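PDB 3WAG: glycosyltransferase from Streptomyces halstedii, which adopts the two-domain GT-B fold of the erythromycin biosynthesis protein CIII-like family and binds thymidine-5'-diphosphate in the cleft between its domains. Local coordinates for residues H226-G231 and T325-I330; A315-H320 and Y332-L337; R11-N16 and M150-D155. All coordinates share one frame; numbering follows the deposited sequence.

Interaction 1 (H226-G231 and T325-I330); sequences HLPFNG and TRTNAI. With TYD (thymidine-5'-diphosphate), chain F; PO4 (phosphate ion), chain G.
The side-chain amides of Asn230 and Asn328 approach from opposite directions and pair through N-H...O bonds in this buried contact, which joins the loop between strands 204-206 and 233-234 to helix 323-331 beside the thymidine-5'-diphosphate. Asn328 ND2 donates to Asn230 OD1 over 2.9 Å. The C=O...N angle is 126° and the donor is tilted slightly from the carbonyl plane; the amide planes are 33° apart. Asn230 ND2 appears to return a bond to Asn328 OD1, although its placement is less certain; Gly324 O takes a second bond from Asn328 ND2. Below the amides the packing is apolar: with Thr327 OG1 beside the backbone N (chi1 -54°), CG2 falls anti to that N, 3.8 Å from Pro228 CG. This methyl also meets a carbonyl, His226 O, at 3.4 Å. The Thr327 hydroxyl is turned back to Gly323 O. Thr325 uses both its backbone N and OG1 on the ligand, each 2.6 Å from TYD O2B. Asn230 N holds a phosphate ion. Asn230 OD1, 2.9 Å from the hydroxyl TYD O3', is thus gripped by an amide and a sugar hydroxyl together, coupling the 226-231 loop and helix 323-331 through the nucleotide.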
loop_
_atom_site.group_PDB
_atom_site.type_symbol
_atom_site.label_atom_id
_atom_site.label_comp_id
_atom_site.label_asym_id
_atom_site.label_seq_id
_atom_site.Cartn_x
_atom_site.Cartn_y
_atom_site.Cartn_z
ATOM N N HIS B 226 -5.809 6.248 -13.928
ATOM C CA HIS B 226 -4.882 6.700 -12.901
ATOM C C HIS B 226 -5.509 6.927 -11.561
ATOM O O HIS B 226 -6.402 7.722 -11.406
ATOM C CB HIS B 226 -4.126 7.937 -13.387
ATOM C CG HIS B 226 -3.007 8.389 -12.449
ATOM N ND1 HIS B 226 -2.054 7.539 -11.974
ATOM C CD2 HIS B 226 -2.706 9.657 -11.922
ATOM C CE1 HIS B 226 -1.195 8.224 -11.190
ATOM N NE2 HIS B 226 -1.620 9.519 -11.141
ATOM N N LEU B 227 -5.070 6.154 -10.587
ATOM C CA LEU B 227 -5.528 6.324 -9.228
ATOM C C LEU B 227 -4.511 7.318 -8.552
ATOM O O LEU B 227 -3.318 6.987 -8.423
ATOM C CB LEU B 227 -5.574 4.999 -8.452
ATOM C CG LEU B 227 -6.452 5.003 -7.149
ATOM C CD1 LEU B 227 -6.476 3.621 -6.537
ATOM C CD2 LEU B 227 -5.888 5.853 -6.032
ATOM N N PRO B 228 -4.977 8.514 -8.160
ATOM C CA PRO B 228 -4.099 9.559 -7.520
ATOM C C PRO B 228 -3.967 9.243 -6.052
ATOM O O PRO B 228 -4.940 9.269 -5.333
ATOM C CB PRO B 228 -4.911 10.832 -7.679
ATOM C CG PRO B 228 -6.365 10.366 -7.746
ATOM C CD PRO B 228 -6.408 8.888 -8.102
ATOM N N PHE B 229 -2.779 8.895 -5.603
ATOM C CA PHE B 229 -2.607 8.503 -4.177
ATOM C C PHE B 229 -2.337 9.860 -3.420
ATOM O O PHE B 229 -1.470 10.635 -3.844
ATOM C CB PHE B 229 -1.435 7.518 -4.063
ATOM C CG PHE B 229 -1.012 7.190 -2.626
ATOM C CD1 PHE B 229 -1.833 6.457 -1.776
ATOM C CD2 PHE B 229 0.264 7.602 -2.166
ATOM C CE1 PHE B 229 -1.423 6.155 -0.486
ATOM C CE2 PHE B 229 0.694 7.288 -0.891
ATOM C CZ PHE B 229 -0.148 6.571 -0.039
ATOM N N ASN B 230 -3.045 10.105 -2.328
ATOM C CA ASN B 230 -2.978 11.366 -1.601
ATOM C C ASN B 230 -2.119 11.290 -0.367
ATOM O O ASN B 230 -2.078 12.225 0.417
ATOM C CB ASN B 230 -4.394 11.811 -1.260
ATOM C CG ASN B 230 -5.233 11.996 -2.516
ATOM O OD1 ASN B 230 -4.734 12.446 -3.585
ATOM N ND2 ASN B 230 -6.481 11.615 -2.417
ATOM N N GLY B 231 -1.413 10.172 -0.189
ATOM C CA GLY B 231 -0.471 10.035 0.938
ATOM C C GLY B 231 -1.174 9.535 2.187
ATOM O O GLY B 231 -2.363 9.151 2.114
ATOM N N THR B 325 -4.007 16.611 -7.918
ATOM C CA THR B 325 -5.249 17.296 -7.579
ATOM C C THR B 325 -6.299 17.205 -8.684
ATOM O O THR B 325 -7.469 16.929 -8.392
ATOM C CB THR B 325 -5.032 18.775 -7.192
ATOM O OG1 THR B 325 -4.075 18.842 -6.123
ATOM C CG2 THR B 325 -6.323 19.375 -6.748
ATOM N N ARG B 326 -5.892 17.438 -9.914
ATOM C CA ARG B 326 -6.842 17.366 -11.038
ATOM C C ARG B 326 -7.327 15.916 -11.270
ATOM O O ARG B 326 -8.477 15.692 -11.682
ATOM C CB ARG B 326 -6.277 17.963 -12.319
ATOM C CG ARG B 326 -5.316 17.069 -13.078
ATOM C CD ARG B 326 -4.432 17.869 -13.988
ATOM N NE ARG B 326 -3.500 17.021 -14.721
ATOM C CZ ARG B 326 -2.369 17.483 -15.223
ATOM N NH1 ARG B 326 -2.075 18.753 -14.977
ATOM N NH2 ARG B 326 -1.515 16.715 -15.923
ATOM N N THR B 327 -6.483 14.933 -10.972
ATOM C CA THR B 327 -6.932 13.525 -11.119
ATOM C C THR B 327 -7.985 13.188 -10.064
ATOM O O THR B 327 -8.934 12.475 -10.368
ATOM C CB THR B 327 -5.767 12.517 -11.103
ATOM O OG1 THR B 327 -4.822 12.912 -12.101
ATOM C CG2 THR B 327 -6.293 11.143 -11.493
ATOM N N ASN B 328 -7.809 13.674 -8.825
ATOM C CA ASN B 328 -8.864 13.625 -7.852
ATOM C C ASN B 328 -10.177 14.321 -8.348
ATOM O O ASN B 328 -11.280 13.830 -8.111
ATOM C CB ASN B 328 -8.411 14.275 -6.520
ATOM C CG ASN B 328 -7.504 13.402 -5.705
ATOM O OD1 ASN B 328 -7.942 12.522 -4.962
ATOM N ND2 ASN B 328 -6.236 13.667 -5.797
ATOM N N ALA B 329 -10.081 15.497 -8.980
ATOM C CA ALA B 329 -11.333 16.150 -9.435
ATOM C C ALA B 329 -12.018 15.315 -10.508
ATOM O O ALA B 329 -13.276 15.253 -10.561
ATOM C CB ALA B 329 -11.073 17.542 -9.953
ATOM N N ILE B 330 -11.180 14.694 -11.341
ATOM C CA ILE B 330 -11.663 13.848 -12.432
ATOM C C ILE B 330 -12.371 12.643 -11.803
ATOM O O ILE B 330 -13.539 12.363 -12.102
ATOM C CB ILE B 330 -10.523 13.391 -13.366
ATOM C CG1 ILE B 330 -9.994 14.558 -14.173
ATOM C CG2 ILE B 330 -10.998 12.320 -14.349
ATOM C CD1 ILE B 330 -8.876 14.160 -15.107
HETATM P PA TYD F . 0.631 17.693 -4.498
HETATM O O1A TYD F . 0.361 19.016 -3.767
HETATM O O2A TYD F . 1.921 17.416 -5.262
HETATM O O3A TYD F . -0.610 17.661 -5.578
HETATM P PB TYD F . -0.522 17.953 -7.188
HETATM O O1B TYD F . 0.519 19.065 -7.396
HETATM O O2B TYD F . -2.005 18.274 -7.546
HETATM O O3B TYD F . 0.088 16.631 -7.731
HETATM O "O5'" TYD F . 0.459 16.450 -3.436
HETATM C "C5'" TYD F . 0.245 15.048 -3.758
HETATM C "C4'" TYD F . -1.244 14.623 -3.610
HETATM O "O4'" TYD F . -1.814 14.979 -2.331
HETATM C "C3'" TYD F . -2.231 15.200 -4.646
HETATM O "O3'" TYD F . -2.942 14.096 -5.230
HETATM C "C2'" TYD F . -3.225 16.057 -3.875
HETATM C "C1'" TYD F . -3.175 15.416 -2.473
HETATM N N1 TYD F . -3.554 16.387 -1.448
HETATM C C2 TYD F . -4.653 16.144 -0.583
HETATM O O2 TYD F . -5.326 15.083 -0.638
HETATM N N3 TYD F . -5.012 17.088 0.333
HETATM C C4 TYD F . -4.362 18.270 0.466
HETATM O O4 TYD F . -4.752 19.068 1.348
HETATM C C5 TYD F . -3.199 18.543 -0.420
HETATM C C5M TYD F . -2.384 19.815 -0.363
HETATM C C6 TYD F . -2.859 17.547 -1.350
HETATM P P PO4 G . -6.150 7.195 -2.180
HETATM O O1 PO4 G . -5.468 5.951 -2.688
HETATM O O2 PO4 G . -7.144 7.770 -3.125
HETATM O O3 PO4 G . -6.867 6.688 -0.948
HETATM O O4 PO4 G . -5.131 8.256 -1.957
#

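Interaction 2 (A315-H320 and Y332-L337); sequences AAIVHH and YGVPQL. With TYD (thymidine-5'-diphosphate), chain F.
Ile317 and Val318 pair in parallel with Gln336 and Leu337, making strands 314-319 and 336-338 neighbours in the sheet of the C-terminal domain. Three backbone hydrogen bonds carry the pairing. Ile317 N donates to Pro335 O over 2.9 Å and Ile317 O accepts from Leu337 N at 2.7 Å, so Ile317 uses both its polar backbone atoms on the 332-337 segment. His319 N then reaches Leu337 O over 2.9 Å. Weaker CA-H...O contacts fill the gaps between them, as where Val318 CA approaches Leu337 O at 3.2 Å.

The apolar contacts divide between the two faces. Val318 and Leu337 lie side by side on one, Val318 CG1 touching Leu337 CG at 3.6 Å; Leu337 also meets Leu379 of helix 369-381. On the other face Ile317 CG2 packs 3.9 Å from Gln336 CG, below helix 323-331, whose Ala329 rests on Gln336. Before the strand, the Val334 methyl CG1 is anti to the backbone N (chi1 -178°), which carries it to within 3.7 Å of Ala316 C.

Set apart from this packing is a close approach of the proline ring to a carbonyl, with Pro335 CD 3.2 Å from Ala315 O. Helix 323-331 ends in a Schellman motif with Gly333 at the C-prime position, and Val334 and Pro335 then lead into strand 336-338.

Together these segments frame a beta-alpha-beta crossover. Just past the paired strand, His320 NE2 donates a long bond to the ligand at TYD O1B, and the parallel pairing probably helps to place the strand end from which this nitrogen reaches the diphosphate.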
loop_
_atom_site.group_PDB
_atom_site.type_symbol
_atom_site.label_atom_id
_atom_site.label_comp_id
_atom_site.label_asym_id
_atom_site.label_seq_id
_atom_site.Cartn_x
_atom_site.Cartn_y
_atom_site.Cartn_z
ATOM N N ALA B 315 -18.856 20.820 -4.266
ATOM C CA ALA B 315 -19.436 21.282 -5.551
ATOM C C ALA B 315 -18.346 21.817 -6.460
ATOM O O ALA B 315 -18.522 21.835 -7.683
ATOM C CB ALA B 315 -20.492 22.383 -5.297
ATOM N N ALA B 316 -17.240 22.322 -5.882
ATOM C CA ALA B 316 -16.104 22.764 -6.738
ATOM C C ALA B 316 -14.761 22.553 -6.052
ATOM O O ALA B 316 -14.698 22.346 -4.844
ATOM C CB ALA B 316 -16.276 24.222 -7.113
ATOM N N ILE B 317 -13.679 22.559 -6.810
ATOM C CA ILE B 317 -12.354 22.632 -6.169
ATOM C C ILE B 317 -11.548 23.720 -6.891
ATOM O O ILE B 317 -11.511 23.778 -8.120
ATOM C CB ILE B 317 -11.574 21.281 -6.128
ATOM C CG1 ILE B 317 -10.181 21.516 -5.533
ATOM C CG2 ILE B 317 -11.464 20.654 -7.502
ATOM C CD1 ILE B 317 -9.562 20.206 -5.049
ATOM N N VAL B 318 -10.958 24.588 -6.096
ATOM C CA VAL B 318 -10.132 25.681 -6.604
ATOM C C VAL B 318 -8.693 25.248 -6.352
ATOM O O VAL B 318 -8.336 25.001 -5.194
ATOM C CB VAL B 318 -10.495 27.013 -5.876
ATOM C CG1 VAL B 318 -9.851 28.209 -6.586
ATOM C CG2 VAL B 318 -12.008 27.217 -5.864
ATOM N N HIS B 319 -7.890 25.100 -7.416
ATOM C CA HIS B 319 -6.492 24.632 -7.259
ATOM C C HIS B 319 -5.606 25.084 -8.406
ATOM O O HIS B 319 -6.077 25.744 -9.340
ATOM C CB HIS B 319 -6.447 23.122 -7.066
ATOM C CG HIS B 319 -6.746 22.346 -8.332
ATOM N ND1 HIS B 319 -8.010 22.132 -8.787
ATOM C CD2 HIS B 319 -5.909 21.765 -9.247
ATOM C CE1 HIS B 319 -7.962 21.417 -9.914
ATOM N NE2 HIS B 319 -6.685 21.213 -10.215
ATOM N N HIS B 320 -4.314 24.762 -8.304
ATOM C CA HIS B 320 -3.228 25.240 -9.166
ATOM C C HIS B 320 -3.012 24.431 -10.414
ATOM O O HIS B 320 -2.098 24.728 -11.182
ATOM C CB HIS B 320 -1.950 25.095 -8.383
ATOM C CG HIS B 320 -1.834 23.751 -7.717
ATOM N ND1 HIS B 320 -2.411 23.473 -6.514
ATOM C CD2 HIS B 320 -1.246 22.566 -8.157
ATOM C CE1 HIS B 320 -2.150 22.192 -6.196
ATOM N NE2 HIS B 320 -1.469 21.630 -7.218
ATOM N N TYR B 332 -13.684 12.153 -8.859
ATOM C CA TYR B 332 -14.922 12.449 -8.155
ATOM C C TYR B 332 -15.893 13.324 -8.947
ATOM O O TYR B 332 -16.922 13.715 -8.407
ATOM C CB TYR B 332 -14.640 13.017 -6.735
ATOM C CG TYR B 332 -13.844 11.973 -5.947
ATOM C CD1 TYR B 332 -14.496 10.953 -5.273
ATOM C CD2 TYR B 332 -12.431 11.936 -5.990
ATOM C CE1 TYR B 332 -13.801 9.947 -4.619
ATOM C CE2 TYR B 332 -11.715 10.948 -5.309
ATOM C CZ TYR B 332 -12.395 9.954 -4.623
ATOM O OH TYR B 332 -11.727 8.935 -3.961
ATOM N N GLY B 333 -15.598 13.631 -10.208
ATOM C CA GLY B 333 -16.582 14.374 -11.042
ATOM C C GLY B 333 -16.822 15.789 -10.522
ATOM O O GLY B 333 -17.965 16.312 -10.497
ATOM N N VAL B 334 -15.748 16.434 -10.083
ATOM C CA VAL B 334 -15.910 17.741 -9.418
ATOM C C VAL B 334 -15.446 18.916 -10.285
ATOM O O VAL B 334 -14.314 18.962 -10.742
ATOM C CB VAL B 334 -15.199 17.787 -8.059
ATOM C CG1 VAL B 334 -15.437 19.138 -7.381
ATOM C CG2 VAL B 334 -15.650 16.612 -7.189
ATOM N N PRO B 335 -16.343 19.863 -10.527
ATOM C CA PRO B 335 -15.998 21.081 -11.249
ATOM C C PRO B 335 -14.741 21.757 -10.648
ATOM O O PRO B 335 -14.550 21.754 -9.430
ATOM C CB PRO B 335 -17.241 21.959 -11.053
ATOM C CG PRO B 335 -18.341 20.971 -10.878
ATOM C CD PRO B 335 -17.744 19.874 -10.057
ATOM N N GLN B 336 -13.926 22.349 -11.517
ATOM C CA GLN B 336 -12.665 22.951 -11.111
ATOM C C GLN B 336 -12.558 24.483 -11.354
ATOM O O GLN B 336 -12.983 24.989 -12.393
ATOM C CB GLN B 336 -11.479 22.205 -11.798
ATOM C CG GLN B 336 -11.363 20.704 -11.435
ATOM C CD GLN B 336 -10.310 20.057 -12.299
ATOM O OE1 GLN B 336 -9.154 20.193 -12.016
ATOM N NE2 GLN B 336 -10.711 19.415 -13.410
ATOM N N LEU B 337 -11.947 25.208 -10.417
ATOM C CA LEU B 337 -11.404 26.486 -10.796
ATOM C C LEU B 337 -9.893 26.418 -10.704
ATOM O O LEU B 337 -9.346 26.194 -9.630
ATOM C CB LEU B 337 -12.073 27.644 -9.992
ATOM C CG LEU B 337 -11.448 29.019 -9.721
ATOM C CD1 LEU B 337 -10.743 29.609 -10.916
ATOM C CD2 LEU B 337 -12.509 29.974 -9.125
HETATM P PA TYD F . 0.631 17.693 -4.498
HETATM O O1A TYD F . 0.361 19.016 -3.767
HETATM O O2A TYD F . 1.921 17.416 -5.262
HETATM O O3A TYD F . -0.610 17.661 -5.578
HETATM P PB TYD F . -0.522 17.953 -7.188
HETATM O O1B TYD F . 0.519 19.065 -7.396
HETATM O O2B TYD F . -2.005 18.274 -7.546
HETATM O O3B TYD F . 0.088 16.631 -7.731
HETATM O "O5'" TYD F . 0.459 16.450 -3.436
HETATM C "C5'" TYD F . 0.245 15.048 -3.758
HETATM C "C4'" TYD F . -1.244 14.623 -3.610
HETATM O "O4'" TYD F . -1.814 14.979 -2.331
HETATM C "C3'" TYD F . -2.231 15.200 -4.646
HETATM O "O3'" TYD F . -2.942 14.096 -5.230
HETATM C "C2'" TYD F . -3.225 16.057 -3.875
HETATM C "C1'" TYD F . -3.175 15.416 -2.473
HETATM N N1 TYD F . -3.554 16.387 -1.448
HETATM C C2 TYD F . -4.653 16.144 -0.583
HETATM O O2 TYD F . -5.326 15.083 -0.638
HETATM N N3 TYD F . -5.012 17.088 0.333
HETATM C C4 TYD F . -4.362 18.270 0.466
HETATM O O4 TYD F . -4.752 19.068 1.348
HETATM C C5 TYD F . -3.199 18.543 -0.420
HETATM C C5M TYD F . -2.384 19.815 -0.363
HETATM C C6 TYD F . -2.859 17.547 -1.350
#

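Interaction 3 (R11-N16 and M150-D155); sequences RSHLYN and MLFGLD. With TYD (thymidine-5'-diphosphate), chain F.
Ser12 OG binds the ligand oxygen TYD O2A over 2.6 Å, and the next residue, His13, turns from the same first turn of helix 11-26 onto Phe152 in the loop after strand 147-150. The two rings form an edge-to-face pair, with centroids 4.3 Å apart and planes inclined by 54°. His13 leads with CE1, which stands over the centre of the Phe152 ring, 3.5 Å from Phe152 CG, and lies almost equally far from all six ring carbons. Phe152 CG lies between the backbone N and the carbonyl carbon (chi1 55°), a turn that presents its ring face to the helix. On the histidine, ND1 is hydrogen-bonded to Asp130 OD1, a second-shell tie that limits rotation of the imidazole and helps aim CE1.

One helical turn on from Ser12, Asn16 extends toward the same loop, its CG anti to the backbone N (chi1 -179°). Its amide lies against the backbone of Leu151 and Phe152, with Asn16 CG 3.7 Å from Phe152 CA. Below it the extended Met150 side chain ends with CE 3.7 Å from Asn16 O.

The loop is anchored to the other domain as well: Phe152 meets the Trp344 ring, while Leu154 N and O bond to Asp345 and Trp344 respectively. CE1, bonded to two nitrogens, carries a comparatively positive hydrogen, and its place over the aromatic face probably adds an electrostatic attraction to the dispersion. Together with the Asp130 bond, this leaves the His13 ring held at two points, next to the serine that grips the diphosphate.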
loop_
_atom_site.group_PDB
_atom_site.type_symbol
_atom_site.label_atom_id
_atom_site.label_comp_id
_atom_site.label_asym_id
_atom_site.label_seq_id
_atom_site.Cartn_x
_atom_site.Cartn_y
_atom_site.Cartn_z
ATOM N N ARG B 11 8.337 13.293 -3.090
ATOM C CA ARG B 11 7.079 12.690 -2.697
ATOM C C ARG B 11 6.004 12.618 -3.746
ATOM O O ARG B 11 5.287 11.612 -3.790
ATOM C CB ARG B 11 6.487 13.357 -1.452
ATOM C CG ARG B 11 6.661 12.537 -0.189
ATOM C CD ARG B 11 5.998 13.191 1.054
ATOM N NE ARG B 11 6.247 14.633 1.082
ATOM C CZ ARG B 11 7.326 15.219 1.615
ATOM N NH1 ARG B 11 8.270 14.499 2.223
ATOM N NH2 ARG B 11 7.461 16.543 1.548
ATOM N N SER B 12 5.820 13.673 -4.537
ATOM C CA SER B 12 4.792 13.668 -5.595
ATOM C C SER B 12 5.097 12.680 -6.693
ATOM O O SER B 12 4.204 12.061 -7.215
ATOM C CB SER B 12 4.664 15.063 -6.250
ATOM O OG SER B 12 4.065 15.870 -5.273
ATOM N N HIS B 13 6.354 12.603 -7.118
ATOM C CA HIS B 13 6.669 11.691 -8.198
ATOM C C HIS B 13 6.585 10.275 -7.641
ATOM O O HIS B 13 6.237 9.371 -8.367
ATOM C CB HIS B 13 8.024 12.008 -8.766
ATOM C CG HIS B 13 8.019 13.176 -9.730
ATOM N ND1 HIS B 13 8.121 13.014 -11.057
ATOM C CD2 HIS B 13 7.900 14.566 -9.497
ATOM C CE1 HIS B 13 8.065 14.247 -11.667
ATOM N NE2 HIS B 13 7.938 15.179 -10.707
ATOM N N LEU B 14 6.865 10.074 -6.341
ATOM C CA LEU B 14 6.626 8.740 -5.721
ATOM C C LEU B 14 5.159 8.341 -5.733
ATOM O O LEU B 14 4.787 7.233 -6.109
ATOM C CB LEU B 14 7.135 8.683 -4.288
ATOM C CG LEU B 14 6.676 7.525 -3.365
ATOM C CD1 LEU B 14 6.952 6.163 -3.963
ATOM C CD2 LEU B 14 7.349 7.616 -1.985
ATOM N N TYR B 15 4.332 9.248 -5.228
ATOM C CA TYR B 15 2.902 8.974 -5.043
ATOM C C TYR B 15 2.318 8.644 -6.396
ATOM O O TYR B 15 1.381 7.832 -6.499
ATOM C CB TYR B 15 2.186 10.240 -4.531
ATOM C CG TYR B 15 2.403 10.472 -3.062
ATOM C CD1 TYR B 15 3.264 9.664 -2.302
ATOM C CD2 TYR B 15 1.725 11.473 -2.442
ATOM C CE1 TYR B 15 3.442 9.903 -0.972
ATOM C CE2 TYR B 15 1.914 11.744 -1.133
ATOM C CZ TYR B 15 2.738 10.951 -0.396
ATOM O OH TYR B 15 2.826 11.303 0.898
ATOM N N ASN B 16 2.770 9.359 -7.422
ATOM C CA ASN B 16 2.318 9.098 -8.766
ATOM C C ASN B 16 2.364 7.539 -9.073
ATOM O O ASN B 16 1.503 7.019 -9.771
ATOM C CB ASN B 16 3.186 9.881 -9.750
ATOM C CG ASN B 16 2.777 9.685 -11.209
ATOM O OD1 ASN B 16 3.568 9.223 -12.047
ATOM N ND2 ASN B 16 1.584 10.088 -11.523
ATOM N N MET B 150 7.228 5.819 -16.995
ATOM C CA MET B 150 5.972 6.209 -16.395
ATOM C C MET B 150 5.862 7.736 -16.294
ATOM O O MET B 150 6.671 8.403 -15.620
ATOM C CB MET B 150 5.751 5.557 -15.022
ATOM C CG MET B 150 4.357 5.910 -14.454
ATOM S SD MET B 150 4.013 4.958 -12.986
ATOM C CE MET B 150 2.259 5.154 -12.843
ATOM N N LEU B 151 4.853 8.279 -16.954
ATOM C CA LEU B 151 4.579 9.732 -16.934
ATOM C C LEU B 151 3.944 10.150 -15.652
ATOM O O LEU B 151 3.335 9.363 -14.954
ATOM C CB LEU B 151 3.648 10.129 -18.053
ATOM C CG LEU B 151 4.235 9.835 -19.454
ATOM C CD1 LEU B 151 3.170 10.086 -20.491
ATOM C CD2 LEU B 151 5.459 10.646 -19.808
ATOM N N PHE B 152 4.034 11.432 -15.342
ATOM C CA PHE B 152 3.398 11.953 -14.121
ATOM C C PHE B 152 2.512 13.147 -14.483
ATOM O O PHE B 152 1.961 13.796 -13.611
ATOM C CB PHE B 152 4.514 12.421 -13.194
ATOM C CG PHE B 152 5.454 13.416 -13.848
ATOM C CD1 PHE B 152 5.182 14.798 -13.799
ATOM C CD2 PHE B 152 6.577 12.970 -14.516
ATOM C CE1 PHE B 152 6.073 15.689 -14.418
ATOM C CE2 PHE B 152 7.459 13.826 -15.126
ATOM C CZ PHE B 152 7.207 15.213 -15.087
ATOM N N GLY B 153 2.361 13.403 -15.778
ATOM C CA GLY B 153 1.406 14.392 -16.306
ATOM C C GLY B 153 1.467 14.169 -17.802
ATOM O O GLY B 153 1.695 13.003 -18.274
ATOM N N LEU B 154 1.329 15.255 -18.561
ATOM C CA LEU B 154 1.517 15.193 -20.010
ATOM C C LEU B 154 2.945 14.910 -20.407
ATOM O O LEU B 154 3.883 15.228 -19.692
ATOM C CB LEU B 154 0.970 16.462 -20.747
ATOM C CG LEU B 154 -0.478 16.920 -20.468
ATOM C CD1 LEU B 154 -0.980 17.938 -21.495
ATOM C CD2 LEU B 154 -1.460 15.776 -20.428
ATOM N N ASP B 155 3.116 14.328 -21.577
ATOM C CA ASP B 155 4.443 13.930 -22.032
ATOM C C ASP B 155 5.157 15.082 -22.759
ATOM O O ASP B 155 5.407 15.023 -23.974
ATOM C CB ASP B 155 4.302 12.667 -22.894
ATOM C CG ASP B 155 5.611 12.022 -23.180
ATOM O OD1 ASP B 155 6.676 12.466 -22.662
ATOM O OD2 ASP B 155 5.586 11.062 -23.969
HETATM P PA TYD F . 0.631 17.693 -4.498
HETATM O O1A TYD F . 0.361 19.016 -3.767
HETATM O O2A TYD F . 1.921 17.416 -5.262
HETATM O O3A TYD F . -0.610 17.661 -5.578
HETATM P PB TYD F . -0.522 17.953 -7.188
HETATM O O1B TYD F . 0.519 19.065 -7.396
HETATM O O2B TYD F . -2.005 18.274 -7.546
HETATM O O3B TYD F . 0.088 16.631 -7.731
HETATM O "O5'" TYD F . 0.459 16.450 -3.436
HETATM C "C5'" TYD F . 0.245 15.048 -3.758
HETATM C "C4'" TYD F . -1.244 14.623 -3.610
HETATM O "O4'" TYD F . -1.814 14.979 -2.331
HETATM C "C3'" TYD F . -2.231 15.200 -4.646
HETATM O "O3'" TYD F . -2.942 14.096 -5.230
HETATM C "C2'" TYD F . -3.225 16.057 -3.875
HETATM C "C1'" TYD F . -3.175 15.416 -2.473
HETATM N N1 TYD F . -3.554 16.387 -1.448
HETATM C C2 TYD F . -4.653 16.144 -0.583
HETATM O O2 TYD F . -5.326 15.083 -0.638
HETATM N N3 TYD F . -5.012 17.088 0.333
HETATM C C4 TYD F . -4.362 18.270 0.466
HETATM O O4 TYD F . -4.752 19.068 1.348
HETATM C C5 TYD F . -3.199 18.543 -0.420
HETATM C C5M TYD F . -2.384 19.815 -0.363
HETATM C C6 TYD F . -2.859 17.547 -1.350
#

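Overall arrangement
From the N terminus, interaction 3 comes first: helix 11-26 meets the loop after strand 147-150, closing a long excursion through the N-terminal domain. The chain then passes strand 204-206 before interaction 1 opens at 226-231, in series with interaction 3; it closes only at 325-330, inside the C-terminal domain, and so ties the two halves across the cleft. Interaction 2 crosses it, since 315-320 lies within the loop that interaction 1 closes and 332-337 lies beyond it; it closes a short beta-alpha-beta loop. Interaction 1 touches both others, through Tyr15 and Gln336 among others, whereas interactions 2 and 3 remain about 8 Å apart at their nearest atoms. All three reach thymidine-5'-diphosphate.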